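PDB 4ISD: glutathione S-transferase from Burkholderia glumae, which binds glutathione and probably catalyses its conjugation to electrophilic substrates, as other glutathione transferases do. Local coordinates for residues A91-A96 with G164-A169; E158-F163 with V195-A200. All coordinates share one frame; numbering follows the deposited sequence.

Contact 1 of 2, residues A91-A96 with G164-A169; sequences AAVLPA and GDWCIA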
loop_
_atom_site.group_PDB
_atom_site.type_symbol
_atom_site.label_atom_id
_atom_site.label_comp_id
_atom_site.label_asym_id
_atom_site.label_seq_id
_atom_site.Cartn_x
_atom_site.Cartn_y
_atom_site.Cartn_z
ATOM N N ALA A 91 20.301 5.556 7.951
ATOM C CA ALA A 91 19.608 4.369 8.462
ATOM C C ALA A 91 18.468 3.970 7.518
ATOM O O ALA A 91 17.678 4.826 7.094
ATOM C CB ALA A 91 19.064 4.624 9.840
ATOM N N ALA A 92 18.387 2.678 7.199
ATOM C CA ALA A 92 17.291 2.154 6.385
ATOM C C ALA A 92 16.058 1.823 7.208
ATOM O O ALA A 92 16.152 1.243 8.294
ATOM C CB ALA A 92 17.737 0.925 5.611
ATOM N N VAL A 93 14.893 2.170 6.674
ATOM C CA VAL A 93 13.639 1.849 7.336
ATOM C C VAL A 93 13.001 0.605 6.730
ATOM O O VAL A 93 11.976 0.114 7.232
ATOM C CB VAL A 93 12.669 3.021 7.262
ATOM C CG1 VAL A 93 13.289 4.244 7.954
ATOM C CG2 VAL A 93 12.288 3.312 5.799
ATOM N N LEU A 94 13.606 0.104 5.649
ATOM C CA LEU A 94 13.180 -1.150 5.025
ATOM C C LEU A 94 14.298 -2.191 5.052
ATOM O O LEU A 94 15.469 -1.852 4.873
ATOM C CB LEU A 94 12.747 -0.911 3.576
ATOM C CG LEU A 94 11.365 -0.338 3.245
ATOM C CD1 LEU A 94 11.104 -0.457 1.733
ATOM C CD2 LEU A 94 10.241 -1.012 4.070
ATOM N N PRO A 95 13.939 -3.466 5.271
ATOM C CA PRO A 95 14.912 -4.570 5.287
ATOM C C PRO A 95 15.746 -4.669 4.007
ATOM O O PRO A 95 15.251 -4.402 2.912
ATOM C CB PRO A 95 14.031 -5.822 5.448
ATOM C CG PRO A 95 12.803 -5.329 6.134
ATOM C CD PRO A 95 12.578 -3.919 5.616
ATOM N N ALA A 96 17.012 -5.044 4.174
ATOM C CA ALA A 96 17.985 -5.169 3.089
ATOM C C ALA A 96 17.753 -6.442 2.292
ATOM O O ALA A 96 18.007 -6.488 1.093
ATOM C CB ALA A 96 19.411 -5.185 3.663
ATOM N N GLY A 164 13.491 -9.139 12.870
ATOM C CA GLY A 164 14.768 -9.066 13.557
ATOM C C GLY A 164 15.094 -7.606 13.788
ATOM O O GLY A 164 14.528 -6.979 14.687
ATOM N N ASP A 165 15.978 -7.051 12.960
ATOM C CA ASP A 165 16.230 -5.614 12.992
ATOM C C ASP A 165 14.935 -4.836 12.776
ATOM O O ASP A 165 14.041 -5.267 12.021
ATOM C CB ASP A 165 17.270 -5.212 11.943
ATOM C CG ASP A 165 18.686 -5.615 12.334
ATOM O OD1 ASP A 165 18.984 -5.702 13.549
ATOM O OD2 ASP A 165 19.501 -5.841 11.423
ATOM N N TRP A 166 14.821 -3.701 13.454
ATOM C CA TRP A 166 13.655 -2.845 13.294
ATOM C C TRP A 166 13.485 -2.424 11.837
ATOM O O TRP A 166 14.465 -2.181 11.133
ATOM C CB TRP A 166 13.782 -1.604 14.171
ATOM C CG TRP A 166 12.679 -0.609 13.962
ATOM C CD1 TRP A 166 11.490 -0.550 14.629
ATOM C CD2 TRP A 166 12.665 0.477 13.029
ATOM N NE1 TRP A 166 10.730 0.508 14.167
ATOM C CE2 TRP A 166 11.433 1.148 13.186
ATOM C CE3 TRP A 166 13.573 0.939 12.074
ATOM C CZ2 TRP A 166 11.093 2.256 12.430
ATOM C CZ3 TRP A 166 13.228 2.037 11.319
ATOM C CH2 TRP A 166 11.998 2.680 11.497
ATOM N N CYS A 167 12.237 -2.372 11.384
ATOM C CA CYS A 167 11.903 -1.655 10.156
ATOM C C CYS A 167 10.607 -0.887 10.405
ATOM O O CYS A 167 9.950 -1.105 11.436
ATOM C CB CYS A 167 11.798 -2.589 8.942
ATOM S SG CYS A 167 10.484 -3.828 8.970
ATOM N N ILE A 168 10.254 0.014 9.485
ATOM C CA ILE A 168 9.063 0.847 9.653
ATOM C C ILE A 168 7.787 0.011 9.780
ATOM O O ILE A 168 6.807 0.465 10.371
ATOM C CB ILE A 168 8.898 1.908 8.514
ATOM C CG1 ILE A 168 7.865 2.956 8.922
ATOM C CG2 ILE A 168 8.524 1.262 7.176
ATOM C CD1 ILE A 168 8.211 3.644 10.222
ATOM N N ALA A 169 7.806 -1.213 9.248
ATOM C CA ALA A 169 6.660 -2.121 9.351
ATOM C C ALA A 169 6.300 -2.417 10.791
ATOM O O ALA A 169 5.123 -2.613 11.091
ATOM C CB ALA A 169 6.923 -3.415 8.621
#
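V93, C167 and I168 carry most of this contact, where the loop 91-96 meets the turn that leads into helix 168-177. V93 O accepts a hydrogen bond from I168 N at 2.8 Å. The bond is almost straight, 172° at the hydrogen, and the donor lies in the plane of the carbonyl. It pins the linker loop to the start of the helix. V93 CG1, anti to the carbonyl carbon, meets W166 CZ3 at 4.0 Å, the two side chains running side by side. V93 CB faces I168 CB at 4.1 Å. C167 CB sits close to V93 O and also packs on P95 CD at 3.7 Å. Its SG, held between the backbone N and the carbonyl carbon (chi1 64°), reaches the P95 ring as well. L94 adds a looser touch of CD2 on I168 CG2. At the first turn, D170 OD2 accepts a hydrogen bond from C167 N, the side-chain-to-backbone half of a capping box. V93 N donates a hydrogen bond to D82 OD1 of helix 74-84. Helix 19-31 packs against V93, W166 and I168, while helix 98-113 packs against P95, C167 and I168, so the contact joins the thioredoxin-like domain to the helical domain.

Contact 2 of 2, residues E158-F163 with V195-A200; sequences ERYGVF and VERQWA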
loop_
_atom_site.group_PDB
_atom_site.type_symbol
_atom_site.label_atom_id
_atom_site.label_comp_id
_atom_site.label_asym_id
_atom_site.label_seq_id
_atom_site.Cartn_x
_atom_site.Cartn_y
_atom_site.Cartn_z
ATOM N N GLU A 158 12.794 -13.576 21.006
ATOM C CA GLU A 158 14.175 -13.556 20.510
ATOM C C GLU A 158 14.443 -12.544 19.387
ATOM O O GLU A 158 15.595 -12.349 19.007
ATOM C CB GLU A 158 14.607 -14.942 20.025
ATOM C CG GLU A 158 14.453 -16.065 21.029
ATOM C CD GLU A 158 15.055 -17.359 20.524
ATOM O OE1 GLU A 158 15.756 -17.322 19.490
ATOM O OE2 GLU A 158 14.834 -18.412 21.160
ATOM N N ARG A 159 13.405 -11.927 18.835
ATOM C CA ARG A 159 13.602 -10.951 17.756
ATOM C C ARG A 159 13.027 -9.586 18.136
ATOM O O ARG A 159 11.884 -9.488 18.577
ATOM C CB ARG A 159 12.952 -11.423 16.436
ATOM C CG ARG A 159 13.573 -12.666 15.809
ATOM C CD ARG A 159 12.996 -12.973 14.427
ATOM N NE ARG A 159 11.531 -13.007 14.391
ATOM C CZ ARG A 159 10.789 -14.031 14.819
ATOM N NH1 ARG A 159 11.374 -15.117 15.340
ATOM N NH2 ARG A 159 9.455 -13.965 14.746
ATOM N N TYR A 160 13.803 -8.529 17.939
ATOM C CA TYR A 160 13.358 -7.207 18.353
ATOM C C TYR A 160 12.168 -6.735 17.524
ATOM O O TYR A 160 11.155 -6.285 18.071
ATOM C CB TYR A 160 14.504 -6.199 18.280
ATOM C CG TYR A 160 14.058 -4.784 18.546
ATOM C CD1 TYR A 160 13.977 -4.291 19.842
ATOM C CD2 TYR A 160 13.702 -3.947 17.505
ATOM C CE1 TYR A 160 13.561 -2.996 20.090
ATOM C CE2 TYR A 160 13.283 -2.661 17.740
ATOM C CZ TYR A 160 13.219 -2.191 19.033
ATOM O OH TYR A 160 12.807 -0.904 19.258
ATOM N N GLY A 161 12.312 -6.809 16.201
ATOM C CA GLY A 161 11.217 -6.547 15.280
ATOM C C GLY A 161 10.690 -7.878 14.769
ATOM O O GLY A 161 11.242 -8.931 15.105
ATOM N N VAL A 162 9.621 -7.844 13.978
ATOM C CA VAL A 162 9.068 -9.067 13.394
ATOM C C VAL A 162 10.082 -9.760 12.476
ATOM O O VAL A 162 10.041 -10.981 12.287
ATOM C CB VAL A 162 7.730 -8.814 12.599
ATOM C CG1 VAL A 162 6.579 -8.461 13.543
ATOM C CG2 VAL A 162 7.909 -7.735 11.551
ATOM N N PHE A 163 10.995 -8.987 11.902
ATOM C CA PHE A 163 11.979 -9.578 11.008
ATOM C C PHE A 163 13.378 -9.634 11.643
ATOM O O PHE A 163 14.326 -10.140 11.047
ATOM C CB PHE A 163 11.984 -8.850 9.652
ATOM C CG PHE A 163 10.629 -8.778 9.004
ATOM C CD1 PHE A 163 9.954 -9.943 8.647
ATOM C CD2 PHE A 163 10.022 -7.551 8.754
ATOM C CE1 PHE A 163 8.698 -9.890 8.060
ATOM C CE2 PHE A 163 8.753 -7.489 8.160
ATOM C CZ PHE A 163 8.098 -8.659 7.814
ATOM N N VAL A 195 4.733 -4.610 21.475
ATOM C CA VAL A 195 4.105 -3.299 21.404
ATOM C C VAL A 195 4.837 -2.291 22.302
ATOM O O VAL A 195 5.087 -1.146 21.910
ATOM C CB VAL A 195 2.637 -3.383 21.821
ATOM C CG1 VAL A 195 2.017 -1.993 21.854
ATOM C CG2 VAL A 195 1.870 -4.317 20.885
ATOM N N GLU A 196 5.203 -2.731 23.502
ATOM C CA GLU A 196 5.852 -1.859 24.474
ATOM C C GLU A 196 7.229 -1.444 23.962
ATOM O O GLU A 196 7.580 -0.256 23.969
ATOM C CB GLU A 196 5.970 -2.564 25.824
ATOM C CG GLU A 196 6.386 -1.641 26.977
ATOM C CD GLU A 196 6.577 -2.370 28.294
ATOM O OE1 GLU A 196 6.103 -3.519 28.431
ATOM O OE2 GLU A 196 7.203 -1.785 29.203
ATOM N N ARG A 197 7.991 -2.440 23.522
ATOM C CA ARG A 197 9.300 -2.290 22.891
ATOM C C ARG A 197 9.246 -1.212 21.797
ATOM O O ARG A 197 10.029 -0.246 21.806
ATOM C CB ARG A 197 9.598 -3.632 22.227
ATOM C CG ARG A 197 11.012 -4.114 22.215
ATOM C CD ARG A 197 11.051 -5.449 21.430
ATOM N NE ARG A 197 10.230 -6.490 22.052
ATOM C CZ ARG A 197 9.855 -7.624 21.457
ATOM N NH1 ARG A 197 10.197 -7.867 20.198
ATOM N NH2 ARG A 197 9.114 -8.514 22.122
ATOM N N GLN A 198 8.314 -1.403 20.859
ATOM C CA GLN A 198 8.159 -0.532 19.697
ATOM C C GLN A 198 7.720 0.900 20.027
ATOM O O GLN A 198 8.159 1.839 19.370
ATOM C CB GLN A 198 7.202 -1.162 18.676
ATOM C CG GLN A 198 7.696 -2.474 18.054
ATOM C CD GLN A 198 9.082 -2.350 17.440
ATOM O OE1 GLN A 198 9.445 -1.292 16.935
ATOM N NE2 GLN A 198 9.872 -3.429 17.499
ATOM N N TRP A 199 6.849 1.067 21.022
ATOM C CA TRP A 199 6.474 2.411 21.503
ATOM C C TRP A 199 7.604 3.156 22.231
ATOM O O TRP A 199 7.513 4.367 22.439
ATOM C CB TRP A 199 5.247 2.344 22.422
ATOM C CG TRP A 199 3.965 2.422 21.683
ATOM C CD1 TRP A 199 3.208 1.378 21.227
ATOM C CD2 TRP A 199 3.284 3.622 21.280
ATOM N NE1 TRP A 199 2.091 1.859 20.572
ATOM C CE2 TRP A 199 2.117 3.230 20.595
ATOM C CE3 TRP A 199 3.549 4.986 21.440
ATOM C CZ2 TRP A 199 1.217 4.155 20.078
ATOM C CZ3 TRP A 199 2.664 5.894 20.926
ATOM C CH2 TRP A 199 1.510 5.479 20.246
ATOM N N ALA A 200 8.657 2.433 22.613
ATOM C CA ALA A 200 9.759 3.002 23.396
ATOM C C ALA A 200 10.925 3.543 22.560
ATOM O O ALA A 200 11.879 4.094 23.109
ATOM C CB ALA A 200 10.279 1.967 24.437
#
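The loop 158-163 runs past the last turn of helix 189-199, with Y160 CA 7.8 Å from R197 CA. Both belong to the all-helical C-terminal domain of the glutathione transferase fold, and the contact ties the loop before helix 168-177 to the later helix 189-199. Y160, R197 and Q198 do the work. R197 points at the loop, and its chain bends at chi3 (-61°). This brings NH1 to Y160 O at 2.8 Å, in a hydrogen bond with an angle of 151° at the hydrogen. The oxygen lies near the guanidinium plane, but the donor stands above the carbonyl plane, away from the lone pairs. The Y160 side chain has CG anti to its backbone N (chi1 173°), and its ring lies along CG and CD of R197. The ring and the arginine chain lie alongside each other, antiparallel. R197 CG approaches Y160 CE1 to 3.5 Å, and R197 CD lies near Y160 CD1. Beyond this ring, Y160 OH is hydrogen-bonded to R201 NH1. Q198 comes to the ring tip to tip, its chain bent at chi2. It also touches D170 and A174 of helix 168-177. On the loop side, R159 NE donates to V162 O, and R159 NH2 binds L154 O. These bonds tie the R159 guanidinium to the loop's own backbone and to the end of helix 139-154. The Q198 amide stands steeply to the tyrosine ring, and its NE2 lies over one face, 3.5 Å from Y160 CE2.

How the contacts relate
Both contacts are partly buried; contact 1 has the larger share of buried residues. It joins the linker between the two domains to the start of helix 168-177. Contact 2 stays within the helical domain and lies partly open at its Y160 and R197 side. Contact 1 has one backbone hydrogen bond set among apolar side chains, W166 included. Contact 2 uses long polar side chains against a backbone carbonyl and a tyrosine ring. The segments 158-163 and 164-169 are consecutive, so one continuous loop serves both. W166 bridges them, packing on Q198 and on Y160. D170, already bonded through OD2 in contact 1, also accepts a hydrogen bond from V162 N with OD1.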